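Local coordinates for cycloalternan-forming enzyme (Listeria monocytogenes serovar 1/2a, PDB 5F7U), which is a multidomain protein of glycoside hydrolase family 31, built around a TIM barrel and ending in a family 6 carbohydrate-binding module, at residues N390-T395 / K693-R698; V625-W630 / T707-T712; E643-A648 / E685-T690; D744-A749 / V794-G799; D808-G813 / N825-V830. The protein carries 1 engineered substitution. All blocks are in the same frame, centred on the assembly; numbering follows the deposited sequence.

Contact 1. Residues N390-T395 / K693-R698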
# COMPACT_ATOMS: atom_id res chain seq x y z
N ASN A 390 -10.50 8.08 -28.21
CA ASN A 390 -11.05 6.95 -27.46
C ASN A 390 -11.74 7.36 -26.15
O ASN A 390 -12.05 6.50 -25.31
CB ASN A 390 -9.94 5.91 -27.22
CG ASN A 390 -9.55 5.18 -28.51
OD1 ASN A 390 -10.29 4.32 -28.96
ND2 ASN A 390 -8.43 5.56 -29.12
N ASP A 391 -11.98 8.66 -26.00
CA ASP A 391 -12.64 9.23 -24.81
C ASP A 391 -12.03 8.73 -23.49
O ASP A 391 -12.73 8.20 -22.62
CB ASP A 391 -14.16 8.95 -24.87
CG ASP A 391 -14.81 9.50 -26.14
OD1 ASP A 391 -14.55 10.67 -26.48
OD2 ASP A 391 -15.58 8.76 -26.79
N ILE A 392 -10.71 8.91 -23.38
CA ILE A 392 -9.95 8.50 -22.20
C ILE A 392 -9.43 9.78 -21.52
O ILE A 392 -8.37 10.29 -21.89
CB ILE A 392 -8.79 7.52 -22.57
CG1 ILE A 392 -9.28 6.31 -23.37
CG2 ILE A 392 -8.00 7.12 -21.31
CD1 ILE A 392 -10.27 5.39 -22.66
N PRO A 393 -10.18 10.30 -20.53
CA PRO A 393 -9.81 11.55 -19.86
C PRO A 393 -8.76 11.33 -18.76
O PRO A 393 -9.00 11.58 -17.57
CB PRO A 393 -11.15 12.03 -19.32
CG PRO A 393 -11.84 10.75 -18.94
CD PRO A 393 -11.50 9.82 -20.06
N ALA A 394 -7.57 10.92 -19.17
CA ALA A 394 -6.47 10.70 -18.24
C ALA A 394 -6.01 12.04 -17.66
O ALA A 394 -6.30 13.11 -18.23
CB ALA A 394 -5.31 10.00 -18.96
N THR A 395 -5.29 11.98 -16.53
CA THR A 395 -4.78 13.21 -15.90
C THR A 395 -3.27 13.22 -15.71
O THR A 395 -2.69 14.28 -15.46
CB THR A 395 -5.44 13.47 -14.54
OG1 THR A 395 -5.21 12.36 -13.68
CG2 THR A 395 -6.95 13.72 -14.72
N LYS A 693 -15.78 1.99 -18.99
CA LYS A 693 -16.70 1.81 -17.86
C LYS A 693 -15.95 2.04 -16.55
O LYS A 693 -16.41 2.79 -15.69
CB LYS A 693 -17.36 0.44 -17.87
CG LYS A 693 -18.25 0.18 -16.65
CD LYS A 693 -19.11 -1.08 -16.77
CE LYS A 693 -18.31 -2.34 -16.46
NZ LYS A 693 -19.19 -3.53 -16.19
N TYR A 694 -14.81 1.37 -16.39
CA TYR A 694 -14.05 1.47 -15.14
C TYR A 694 -13.38 2.82 -14.93
O TYR A 694 -13.44 3.36 -13.83
CB TYR A 694 -13.09 0.28 -14.98
CG TYR A 694 -13.90 -0.93 -14.66
CD1 TYR A 694 -14.53 -1.05 -13.42
CD2 TYR A 694 -14.15 -1.91 -15.63
CE1 TYR A 694 -15.37 -2.12 -13.14
CE2 TYR A 694 -14.98 -2.99 -15.35
CZ TYR A 694 -15.58 -3.09 -14.11
OH TYR A 694 -16.42 -4.15 -13.83
N LEU A 695 -12.76 3.37 -15.98
CA LEU A 695 -12.20 4.71 -15.86
C LEU A 695 -13.28 5.75 -15.53
O LEU A 695 -13.07 6.61 -14.67
CB LEU A 695 -11.42 5.12 -17.11
CG LEU A 695 -10.86 6.55 -17.09
CD1 LEU A 695 -9.96 6.83 -15.88
CD2 LEU A 695 -10.14 6.87 -18.40
N TYR A 696 -14.42 5.69 -16.22
CA TYR A 696 -15.50 6.66 -15.94
C TYR A 696 -16.05 6.47 -14.54
O TYR A 696 -16.32 7.45 -13.84
CB TYR A 696 -16.64 6.60 -16.97
CG TYR A 696 -16.23 6.78 -18.43
CD1 TYR A 696 -15.02 7.39 -18.80
CD2 TYR A 696 -17.10 6.37 -19.44
CE1 TYR A 696 -14.66 7.55 -20.14
CE2 TYR A 696 -16.76 6.51 -20.78
CZ TYR A 696 -15.55 7.10 -21.12
OH TYR A 696 -15.24 7.23 -22.45
N THR A 697 -16.18 5.21 -14.11
CA THR A 697 -16.59 4.95 -12.72
C THR A 697 -15.64 5.60 -11.72
O THR A 697 -16.09 6.24 -10.74
CB THR A 697 -16.78 3.43 -12.44
OG1 THR A 697 -17.83 2.95 -13.28
CG2 THR A 697 -17.21 3.20 -11.00
N ARG A 698 -14.33 5.46 -11.97
CA ARG A 698 -13.33 6.07 -11.10
C ARG A 698 -13.51 7.59 -11.08
O ARG A 698 -13.45 8.21 -10.01
CB ARG A 698 -11.89 5.67 -11.50
CG ARG A 698 -10.84 6.24 -10.57
CD ARG A 698 -9.43 6.03 -11.13
NE ARG A 698 -8.40 6.53 -10.23
CZ ARG A 698 -7.97 5.88 -9.14
NH1 ARG A 698 -8.50 4.72 -8.76
NH2 ARG A 698 -7.01 6.42 -8.40
O HOH W 1 -17.12 7.05 -24.40

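Contact 2. Residues V625-W630 / T707-T712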
# COMPACT_ATOMS: atom_id res chain seq x y z
N VAL A 625 2.06 3.28 3.56
CA VAL A 625 2.27 3.74 2.17
C VAL A 625 0.92 3.54 1.46
O VAL A 625 0.60 2.44 1.00
CB VAL A 625 3.44 3.00 1.48
CG1 VAL A 625 3.58 3.45 0.02
CG2 VAL A 625 4.73 3.27 2.23
N SER A 626 0.14 4.61 1.42
CA SER A 626 -1.25 4.56 0.98
C SER A 626 -1.38 4.92 -0.50
O SER A 626 -2.22 4.35 -1.19
CB SER A 626 -2.04 5.57 1.83
OG SER A 626 -3.40 5.70 1.42
N TYR A 627 -0.56 5.86 -0.97
CA TYR A 627 -0.67 6.31 -2.37
C TYR A 627 0.14 5.37 -3.24
O TYR A 627 1.26 5.69 -3.67
CB TYR A 627 -0.20 7.75 -2.54
CG TYR A 627 -1.00 8.79 -1.76
CD1 TYR A 627 -2.25 8.49 -1.16
CD2 TYR A 627 -0.49 10.08 -1.61
CE1 TYR A 627 -2.94 9.47 -0.44
CE2 TYR A 627 -1.18 11.06 -0.92
CZ TYR A 627 -2.40 10.76 -0.34
OH TYR A 627 -3.05 11.77 0.37
N TRP A 628 -0.45 4.20 -3.47
CA TRP A 628 0.25 3.07 -4.09
C TRP A 628 -0.32 2.80 -5.49
O TRP A 628 -1.54 2.81 -5.68
CB TRP A 628 0.13 1.85 -3.17
CG TRP A 628 0.68 0.56 -3.76
CD1 TRP A 628 1.93 0.04 -3.59
CD2 TRP A 628 -0.03 -0.36 -4.59
NE1 TRP A 628 2.06 -1.13 -4.27
CE2 TRP A 628 0.87 -1.40 -4.90
CE3 TRP A 628 -1.35 -0.41 -5.10
CZ2 TRP A 628 0.50 -2.51 -5.68
CZ3 TRP A 628 -1.71 -1.49 -5.92
CH2 TRP A 628 -0.79 -2.53 -6.18
N ALA A 629 0.59 2.52 -6.43
CA ALA A 629 0.24 2.20 -7.81
C ALA A 629 0.85 0.87 -8.21
O ALA A 629 1.75 0.37 -7.55
CB ALA A 629 0.79 3.26 -8.76
N TRP A 630 0.38 0.36 -9.35
CA TRP A 630 1.05 -0.75 -10.02
C TRP A 630 0.90 -0.53 -11.52
O TRP A 630 0.05 0.25 -11.95
CB TRP A 630 0.46 -2.11 -9.58
CG TRP A 630 -0.98 -2.35 -9.99
CD1 TRP A 630 -2.08 -1.57 -9.67
CD2 TRP A 630 -1.48 -3.45 -10.75
NE1 TRP A 630 -3.23 -2.11 -10.23
CE2 TRP A 630 -2.90 -3.27 -10.88
CE3 TRP A 630 -0.89 -4.58 -11.33
CZ2 TRP A 630 -3.72 -4.18 -11.59
CZ3 TRP A 630 -1.71 -5.50 -12.03
CH2 TRP A 630 -3.11 -5.28 -12.15
N THR A 707 -11.41 12.45 -1.13
CA THR A 707 -11.64 12.61 0.31
C THR A 707 -10.88 11.53 1.08
O THR A 707 -10.31 11.81 2.14
CB THR A 707 -13.15 12.59 0.66
OG1 THR A 707 -13.79 13.67 -0.02
CG2 THR A 707 -13.40 12.77 2.17
N ALA A 708 -10.87 10.31 0.55
CA ALA A 708 -10.09 9.23 1.20
C ALA A 708 -8.59 9.55 1.19
O ALA A 708 -7.90 9.27 2.17
CB ALA A 708 -10.36 7.88 0.55
N ALA A 709 -8.11 10.16 0.11
CA ALA A 709 -6.69 10.57 0.05
C ALA A 709 -6.36 11.58 1.16
O ALA A 709 -5.31 11.47 1.82
CB ALA A 709 -6.37 11.15 -1.33
N LYS A 710 -7.26 12.51 1.41
CA LYS A 710 -7.08 13.48 2.49
C LYS A 710 -7.12 12.80 3.85
O LYS A 710 -6.36 13.18 4.74
CB LYS A 710 -8.14 14.59 2.39
CG LYS A 710 -8.18 15.59 3.54
CD LYS A 710 -7.07 16.61 3.47
CE LYS A 710 -7.50 17.98 4.00
NZ LYS A 710 -8.28 17.92 5.27
N ASP A 711 -8.00 11.81 4.00
CA ASP A 711 -8.10 11.05 5.26
C ASP A 711 -6.81 10.28 5.55
O ASP A 711 -6.42 10.12 6.72
CB ASP A 711 -9.28 10.10 5.27
CG ASP A 711 -9.74 9.76 6.70
OD1 ASP A 711 -9.76 10.67 7.56
OD2 ASP A 711 -10.11 8.60 6.94
N THR A 712 -6.13 9.82 4.51
CA THR A 712 -4.79 9.23 4.70
C THR A 712 -3.83 10.26 5.29
O THR A 712 -3.11 9.98 6.26
CB THR A 712 -4.19 8.73 3.38
OG1 THR A 712 -4.97 7.65 2.87
CG2 THR A 712 -2.74 8.26 3.60

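Contact 3. Residues E643-A648 / E685-T690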
# COMPACT_ATOMS: atom_id res chain seq x y z
N GLU A 643 -8.61 -11.02 -21.21
CA GLU A 643 -9.13 -11.36 -19.88
C GLU A 643 -8.30 -10.70 -18.79
O GLU A 643 -8.83 -10.01 -17.91
CB GLU A 643 -9.12 -12.88 -19.68
CG GLU A 643 -9.71 -13.30 -18.34
CD GLU A 643 -9.45 -14.75 -17.99
OE1 GLU A 643 -9.98 -15.21 -16.96
OE2 GLU A 643 -8.73 -15.44 -18.75
N LEU A 644 -6.98 -10.89 -18.82
CA LEU A 644 -6.12 -10.25 -17.81
C LEU A 644 -6.26 -8.73 -17.87
O LEU A 644 -6.35 -8.08 -16.82
CB LEU A 644 -4.64 -10.65 -17.96
CG LEU A 644 -3.67 -9.95 -16.99
CD1 LEU A 644 -3.98 -10.19 -15.50
CD2 LEU A 644 -2.25 -10.39 -17.26
N TYR A 645 -6.24 -8.18 -19.08
CA TYR A 645 -6.31 -6.74 -19.23
C TYR A 645 -7.59 -6.20 -18.57
O TYR A 645 -7.54 -5.20 -17.85
CB TYR A 645 -6.20 -6.32 -20.70
CG TYR A 645 -5.99 -4.83 -20.84
CD1 TYR A 645 -4.70 -4.29 -20.75
CD2 TYR A 645 -7.08 -3.95 -21.01
CE1 TYR A 645 -4.49 -2.93 -20.86
CE2 TYR A 645 -6.87 -2.59 -21.11
CZ TYR A 645 -5.58 -2.08 -21.03
OH TYR A 645 -5.36 -0.73 -21.14
N LYS A 646 -8.72 -6.87 -18.81
CA LYS A 646 -10.02 -6.45 -18.27
C LYS A 646 -10.08 -6.58 -16.75
O LYS A 646 -10.59 -5.68 -16.05
CB LYS A 646 -11.17 -7.24 -18.94
CG LYS A 646 -11.46 -6.80 -20.36
CD LYS A 646 -12.66 -7.58 -20.88
CE LYS A 646 -13.17 -7.04 -22.21
NZ LYS A 646 -14.38 -7.84 -22.56
N ARG A 647 -9.55 -7.69 -16.23
CA ARG A 647 -9.53 -7.92 -14.77
C ARG A 647 -8.66 -6.91 -14.05
O ARG A 647 -9.05 -6.38 -13.00
CB ARG A 647 -9.07 -9.35 -14.44
CG ARG A 647 -10.00 -10.46 -14.92
CD ARG A 647 -11.40 -10.30 -14.34
NE ARG A 647 -12.23 -11.50 -14.46
CZ ARG A 647 -13.53 -11.53 -14.22
NH1 ARG A 647 -14.16 -10.43 -13.79
NH2 ARG A 647 -14.19 -12.67 -14.36
N ALA A 648 -7.50 -6.62 -14.64
CA ALA A 648 -6.55 -5.67 -14.10
C ALA A 648 -7.11 -4.25 -14.16
O ALA A 648 -6.98 -3.50 -13.19
CB ALA A 648 -5.24 -5.76 -14.86
N GLU A 685 -12.27 -6.00 -29.38
CA GLU A 685 -12.79 -4.63 -29.39
C GLU A 685 -13.51 -4.25 -28.09
O GLU A 685 -13.56 -3.08 -27.73
CB GLU A 685 -13.70 -4.39 -30.61
CG GLU A 685 -12.92 -4.31 -31.92
CD GLU A 685 -13.75 -3.89 -33.13
OE1 GLU A 685 -14.84 -3.26 -32.99
OE2 GLU A 685 -13.30 -4.16 -34.28
N THR A 686 -14.05 -5.26 -27.38
CA THR A 686 -14.82 -5.00 -26.15
C THR A 686 -13.94 -4.50 -24.98
O THR A 686 -14.48 -4.05 -23.97
CB THR A 686 -15.61 -6.23 -25.68
OG1 THR A 686 -14.70 -7.25 -25.24
CG2 THR A 686 -16.51 -6.77 -26.80
N ILE A 687 -12.62 -4.57 -25.13
CA ILE A 687 -11.70 -4.00 -24.14
C ILE A 687 -11.96 -2.51 -23.93
O ILE A 687 -11.97 -2.03 -22.79
CB ILE A 687 -10.22 -4.25 -24.52
CG1 ILE A 687 -9.82 -5.70 -24.21
CG2 ILE A 687 -9.29 -3.30 -23.77
CD1 ILE A 687 -8.48 -6.10 -24.79
N LEU A 688 -12.18 -1.79 -25.03
CA LEU A 688 -12.39 -0.35 -24.93
C LEU A 688 -13.60 0.06 -24.07
O LEU A 688 -13.42 0.86 -23.14
CB LEU A 688 -12.35 0.36 -26.31
CG LEU A 688 -12.53 1.89 -26.20
CD1 LEU A 688 -11.35 2.56 -25.50
CD2 LEU A 688 -12.76 2.47 -27.59
N PRO A 689 -14.82 -0.48 -24.36
CA PRO A 689 -15.96 -0.11 -23.50
C PRO A 689 -15.82 -0.57 -22.05
O PRO A 689 -16.28 0.14 -21.15
CB PRO A 689 -17.18 -0.77 -24.18
CG PRO A 689 -16.62 -1.71 -25.20
CD PRO A 689 -15.29 -1.14 -25.60
N THR A 690 -15.15 -1.70 -21.82
CA THR A 690 -14.89 -2.16 -20.46
C THR A 690 -13.92 -1.22 -19.74
O THR A 690 -14.17 -0.82 -18.59
CB THR A 690 -14.43 -3.63 -20.45
OG1 THR A 690 -15.48 -4.42 -21.02
CG2 THR A 690 -14.17 -4.11 -19.03

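Contact 4. Residues D744-A749 / V794-G799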
# COMPACT_ATOMS: atom_id res chain seq x y z
N ASP A 744 -13.55 4.39 3.17
CA ASP A 744 -14.16 3.84 4.40
C ASP A 744 -15.22 2.80 4.10
O ASP A 744 -15.50 1.96 4.95
CB ASP A 744 -14.88 4.94 5.22
CG ASP A 744 -13.97 6.09 5.66
OD1 ASP A 744 -12.80 5.85 6.02
OD2 ASP A 744 -14.45 7.25 5.66
N ASP A 745 -15.84 2.90 2.92
CA ASP A 745 -17.16 2.29 2.70
C ASP A 745 -17.28 1.19 1.67
O ASP A 745 -18.31 0.50 1.67
CB ASP A 745 -18.16 3.36 2.33
CG ASP A 745 -18.25 4.43 3.36
OD1 ASP A 745 -18.54 4.10 4.52
OD2 ASP A 745 -17.99 5.60 2.99
N LEU A 746 -16.29 1.04 0.80
CA LEU A 746 -16.45 0.14 -0.35
C LEU A 746 -15.63 -1.09 -0.15
O LEU A 746 -14.45 -1.00 0.20
CB LEU A 746 -16.06 0.80 -1.67
CG LEU A 746 -16.88 2.03 -2.12
CD1 LEU A 746 -16.28 2.60 -3.41
CD2 LEU A 746 -18.36 1.68 -2.27
N LEU A 747 -16.29 -2.24 -0.31
CA LEU A 747 -15.59 -3.52 -0.31
C LEU A 747 -15.42 -3.94 -1.76
O LEU A 747 -16.42 -4.11 -2.50
CB LEU A 747 -16.36 -4.56 0.52
CG LEU A 747 -15.66 -5.91 0.85
CD1 LEU A 747 -16.47 -6.61 1.93
CD2 LEU A 747 -15.49 -6.84 -0.35
N VAL A 748 -14.16 -4.09 -2.19
CA VAL A 748 -13.87 -4.41 -3.59
C VAL A 748 -13.30 -5.82 -3.67
O VAL A 748 -12.37 -6.14 -2.94
CB VAL A 748 -12.84 -3.41 -4.20
CG1 VAL A 748 -12.51 -3.77 -5.65
CG2 VAL A 748 -13.34 -1.98 -4.11
N ALA A 749 -13.79 -6.62 -4.62
CA ALA A 749 -13.34 -8.00 -4.75
C ALA A 749 -12.88 -8.32 -6.18
O ALA A 749 -13.65 -8.86 -6.96
CB ALA A 749 -14.43 -8.95 -4.26
N VAL A 794 -18.40 -4.93 -6.21
CA VAL A 794 -18.09 -3.82 -5.29
C VAL A 794 -19.33 -3.55 -4.46
O VAL A 794 -20.42 -3.43 -5.02
CB VAL A 794 -17.65 -2.52 -6.00
CG1 VAL A 794 -17.27 -1.46 -4.97
CG2 VAL A 794 -16.45 -2.74 -6.93
N PHE A 795 -19.16 -3.45 -3.14
CA PHE A 795 -20.29 -3.30 -2.21
C PHE A 795 -20.08 -2.13 -1.26
O PHE A 795 -18.96 -1.88 -0.80
CB PHE A 795 -20.47 -4.56 -1.36
CG PHE A 795 -20.41 -5.84 -2.15
CD1 PHE A 795 -19.18 -6.41 -2.48
CD2 PHE A 795 -21.60 -6.48 -2.55
CE1 PHE A 795 -19.12 -7.59 -3.22
CE2 PHE A 795 -21.54 -7.68 -3.27
CZ PHE A 795 -20.29 -8.23 -3.60
N ALA A 796 -21.17 -1.43 -0.96
CA ALA A 796 -21.12 -0.35 0.03
C ALA A 796 -21.61 -0.84 1.38
O ALA A 796 -22.62 -1.51 1.48
CB ALA A 796 -21.98 0.83 -0.42
N LYS A 797 -20.88 -0.42 2.41
CA LYS A 797 -21.17 -0.70 3.81
C LYS A 797 -22.42 0.05 4.25
O LYS A 797 -22.71 1.15 3.76
CB LYS A 797 -19.97 -0.19 4.61
CG LYS A 797 -19.95 -0.51 6.08
CD LYS A 797 -18.54 -0.25 6.61
CE LYS A 797 -18.19 1.22 6.76
NZ LYS A 797 -16.87 1.32 7.47
N ALA A 798 -23.17 -0.54 5.19
CA ALA A 798 -24.35 0.10 5.77
C ALA A 798 -24.01 1.48 6.33
O ALA A 798 -23.01 1.63 7.03
CB ALA A 798 -24.96 -0.79 6.86
N GLY A 799 -24.82 2.48 6.00
CA GLY A 799 -24.60 3.83 6.53
C GLY A 799 -23.72 4.67 5.63
O GLY A 799 -23.59 5.88 5.88

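Contact 5. Residues D808-G813 / N825-V830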
# COMPACT_ATOMS: atom_id res chain seq x y z
N ASP A 808 -25.73 14.01 -16.32
CA ASP A 808 -27.19 14.01 -16.27
C ASP A 808 -27.82 12.61 -16.40
O ASP A 808 -29.04 12.46 -16.22
CB ASP A 808 -27.77 14.92 -17.36
CG ASP A 808 -27.68 16.39 -17.01
OD1 ASP A 808 -27.19 16.74 -15.91
OD2 ASP A 808 -28.11 17.22 -17.83
N GLY A 809 -27.02 11.61 -16.76
CA GLY A 809 -27.48 10.23 -16.82
C GLY A 809 -27.57 9.58 -15.45
O GLY A 809 -28.33 8.63 -15.25
N TYR A 810 -26.78 10.07 -14.50
CA TYR A 810 -26.82 9.63 -13.10
C TYR A 810 -26.54 8.13 -12.86
O TYR A 810 -26.94 7.58 -11.83
CB TYR A 810 -28.15 10.07 -12.45
CG TYR A 810 -28.19 11.53 -12.05
CD1 TYR A 810 -27.50 11.97 -10.90
CD2 TYR A 810 -28.90 12.47 -12.79
CE1 TYR A 810 -27.53 13.30 -10.51
CE2 TYR A 810 -28.94 13.80 -12.40
CZ TYR A 810 -28.26 14.21 -11.26
OH TYR A 810 -28.30 15.54 -10.89
N GLN A 811 -25.86 7.47 -13.80
CA GLN A 811 -25.43 6.09 -13.58
C GLN A 811 -23.92 6.04 -13.42
O GLN A 811 -23.21 6.86 -14.00
CB GLN A 811 -25.84 5.20 -14.75
CG GLN A 811 -27.37 5.16 -14.99
CD GLN A 811 -28.12 4.32 -13.96
OE1 GLN A 811 -27.70 3.21 -13.65
NE2 GLN A 811 -29.24 4.85 -13.42
N LEU A 812 -23.43 5.07 -12.65
CA LEU A 812 -21.99 4.82 -12.56
C LEU A 812 -21.47 4.41 -13.93
O LEU A 812 -22.15 3.71 -14.67
CB LEU A 812 -21.69 3.75 -11.52
CG LEU A 812 -21.94 4.15 -10.07
CD1 LEU A 812 -21.84 2.92 -9.19
CD2 LEU A 812 -20.97 5.24 -9.62
N GLY A 813 -20.28 4.88 -14.29
CA GLY A 813 -19.67 4.52 -15.57
C GLY A 813 -19.98 5.44 -16.73
O GLY A 813 -19.82 5.05 -17.88
N ASN A 825 -22.64 16.99 -12.00
CA ASN A 825 -23.67 16.89 -10.95
C ASN A 825 -23.09 16.29 -9.68
O ASN A 825 -22.84 15.08 -9.60
CB ASN A 825 -24.86 16.04 -11.40
CG ASN A 825 -25.57 16.62 -12.62
OD1 ASN A 825 -25.76 17.82 -12.72
ND2 ASN A 825 -25.98 15.75 -13.53
N LEU A 826 -22.84 17.14 -8.68
CA LEU A 826 -22.31 16.63 -7.40
C LEU A 826 -23.44 15.86 -6.73
O LEU A 826 -24.55 16.39 -6.55
CB LEU A 826 -21.82 17.77 -6.52
CG LEU A 826 -21.34 17.47 -5.11
CD1 LEU A 826 -20.09 16.59 -5.13
CD2 LEU A 826 -21.05 18.80 -4.43
N THR A 827 -23.14 14.61 -6.37
CA THR A 827 -24.13 13.61 -5.98
C THR A 827 -23.65 12.90 -4.72
O THR A 827 -22.45 12.71 -4.57
CB THR A 827 -24.37 12.61 -7.12
OG1 THR A 827 -24.82 13.31 -8.29
CG2 THR A 827 -25.43 11.55 -6.77
N PHE A 828 -24.56 12.55 -3.81
CA PHE A 828 -24.19 11.74 -2.65
C PHE A 828 -25.06 10.50 -2.63
O PHE A 828 -26.29 10.61 -2.47
CB PHE A 828 -24.34 12.52 -1.33
CG PHE A 828 -23.43 13.70 -1.23
CD1 PHE A 828 -23.80 14.93 -1.78
CD2 PHE A 828 -22.18 13.59 -0.59
CE1 PHE A 828 -22.94 16.03 -1.72
CE2 PHE A 828 -21.34 14.69 -0.50
CZ PHE A 828 -21.71 15.90 -1.08
N ARG A 829 -24.42 9.35 -2.80
CA ARG A 829 -25.07 8.06 -2.70
C ARG A 829 -25.12 7.66 -1.23
O ARG A 829 -24.10 7.68 -0.55
CB ARG A 829 -24.28 7.03 -3.53
CG ARG A 829 -24.80 5.60 -3.53
CD ARG A 829 -26.12 5.42 -4.29
NE ARG A 829 -26.00 5.56 -5.74
CZ ARG A 829 -25.59 4.60 -6.57
NH1 ARG A 829 -25.59 4.84 -7.88
NH2 ARG A 829 -25.19 3.42 -6.09
N VAL A 830 -26.32 7.30 -0.75
CA VAL A 830 -26.58 7.08 0.67
C VAL A 830 -27.25 5.73 0.86
O VAL A 830 -28.26 5.44 0.21
CB VAL A 830 -27.49 8.21 1.25
CG1 VAL A 830 -27.84 7.94 2.72
CG2 VAL A 830 -26.78 9.57 1.13
O HOH W 2 -25.93 19.34 -15.23

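Contact 1. Residues N390-T395 / K693-R698
The loop 390-395 leaves helix 377-389 and runs past one flank of helix 687-700, with Ile392 and Leu695 closest in backbone, CA to CA 7.7 Å. Asp391, at positive phi (50°), is the C-prime residue of a Schellman motif that closes the first helix, and two residues later Pro393 sits at the centre of an inverse gamma turn. The carbonyl of Asp391 faces helix 687-700. There Tyr696 OH donates to Asp391 O at 2.7 Å, arriving in the carbonyl plane on a lone pair. The phenol also accepts from a water, its oxygen 2.7 Å from Tyr696 OH, that bonds weakly to the Asp391 carboxylate. Pro393 CD lies at the same ring's edge, 3.9 Å from Tyr696 CE1. One residue earlier on the helix, Leu695, its CG anti to the backbone N (chi1 177°), brings CD2 against two neighbours: Ile392 CG2, 3.6 Å from Leu695 CD2, crosses it obliquely, while Pro393 CD meets it tip to tip. Ile392 and Leu695 both also touch Leu367 of the first barrel strand. The arrangement is that of a TIM barrel's alpha-beta loop, where a Schellman-capped helix hands over to strand 396-399 against a neighbouring outer helix.

Contact 2. Residues V625-W630 / T707-T712
The Tyr627 ring reaches helix 702-715 with its hydroxyl end: Ala709 O lies at the ring edge, near its plane, and Thr712 CB approaches obliquely, 4.1 Å from Tyr627 CE1. The CB of Ala709 packs 3.9 Å from the same CE1, and the ring also meets Phe365 edge-to-face. With CG beside the backbone N (chi1 -62°), the phenol extends to donate from OH to Ala709 O at 2.7 Å. It comes from above the carbonyl plane, 55° out of it, rather than along a lone pair. One residue earlier, Ser626 OG, anti to its backbone N (chi1 175°), donates to Thr712 OG1 at 2.9 Å. The two side chains are pressed together, for Ser626 CB and Thr712 CG2 stand at only 3.3 Å. Thr712 OG1 in turn bonds to Lys717 O, and Met719 N to Ser626 OG. The two hydroxyls thus form a relay whose ends, Met719 N and Lys717 O, both lie in the chain just after helix 702-715, so both are satisfied where the contact is buried.

Contact 3. Residues E643-A648 / E685-T690
One hydrogen bond crosses this contact, from Lys646 NZ to Thr686 OG1 at 2.8 Å. The lysine leaves its helix with CG beside the backbone N (chi1 -75°) and is fully extended beyond, so the ammonium arrives at Thr686. It also forms a salt bridge with Asp790, whose OD1 is hydrogen-bonded to Thr690 OG1, while Asp684 is a further partner of Thr686 OG1. The carboxylate of Asp790 probably helps to keep this buried amine charged. Apolar contacts follow the lysine's methylenes: Thr690 crosses them at about a right angle, with CG2 4.0 Å from Lys646 CG, and Ile687 CG1 is 4.1 Å from Lys646 CE. The other branch of Ile687, CG2, touches the Tyr645 ring, 3.6 Å from Tyr645 CD2, the two side chains again crossing nearly perpendicularly. Tyr645 OH is held by Arg673 O. Helices 642-653 and 687-700 thus meet outside the barrel; helix 675-682 covers Tyr645 and Ile687, and the loop carrying Val789 and Asp790 borders Lys646.

Contact 4. Residues D744-A749 / V794-G799
Strands 746-748 and 794-797 run antiparallel, their axes 4.5 Å apart at 154°, with Leu747 and Phe795 as the hydrogen-bonded pair. Leu747 N reaches Phe795 O at 2.7 Å and Phe795 N returns to Leu747 O at 2.9 Å; both bonds lie in the carbonyl planes. The pattern of backbone bonds continues one step beyond strand 746-748, where Lys797 N donates to Asp745 O at 2.8 Å. Leu746, Val748, Val794 and Ala796 share one face. There Val748 and Val794 lie side by side, Val748 CG2 4.1 Å from Val794 CG1, and Leu746 CD2 comes 4.2 Å from Ala796 CB. Leu747 and Phe795 occupy the other face, against Val761 and Trp768, and the phenylalanine ring stands roughly perpendicular to that of His777, a glycan-pocket residue. At the strand end Lys797 bends at chi3 (74°), and its NZ bonds to Asp744 O at 2.9 Å, from above the carbonyl plane. The carboxylate of Asp744 pairs instead with Lys717. These are two central strands of the antiparallel sheet in the C-terminal beta domain that follows the barrel in family 31 glycoside hydrolases.

Contact 5. Residues D808-G813 / N825-V830
Tyr810 sets the hydroxyl end of its ring close against the amide of Asn825, the two planes only 8° apart, with Tyr810 CZ 3.6 Å from Asn825 ND2 and Tyr810 OH 3.4 Å from Asn825 CG. Positive phi (59°) at Tyr810 accompanies the turn of loop 808-813 that brings the ring there. Its edge faces Thr827, whose OG1 is 3.5 Å from Tyr810 CE1 and bonds back to Asn825 O within the strand; Tyr810 OH is bonded to Thr875 on the adjoining strand 874-879. The amide of Asn825 is held flat from its rim: ND2 donates to Asp808 OD1 at 2.8 Å, nearly straight at 173°, and meets the anti lone pair of that oxygen with amide and carboxylate almost coplanar. A water lies 3.0 Å from Asp808 OD1 and also within hydrogen-bonding range of Asn825 OD1. Farther along, Leu812 CG packs obliquely on the Arg829 guanidinium, 4.3 Å from NH1, while Gln877 takes the NE of that arginine. The loop is thereby laid back on the strand it leads into. A magnesium ion lies about 5 Å from the Asn825 side chain. The Asp808 carboxylate may polarise the amide, which the nearly parallel phenol and in-plane hydrogen bond hold in one orientation.

In the fold
From the N terminus, the chain enters contact 1 in the loop before the second barrel strand, and closes it 298 residues later on helix 687-700. Contact 3 lies wholly within that span, joining helix 642-653 to residues 685-690; Leu688 of contact 3 touches Asn390 and Ile392. Contact 2 opens inside contact 1 but closes beyond it, on helix 702-715, so the two cross, and it also encloses contact 3, where Trp630 meets Ala648. Contacts 4 and 5 then follow in series, closing loops within the beta domains after the barrel. Gly813 of contact 5 packs on Tyr696 and Thr697, tying the region of contact 5 back to helix 687-700 on the outside of the barrel.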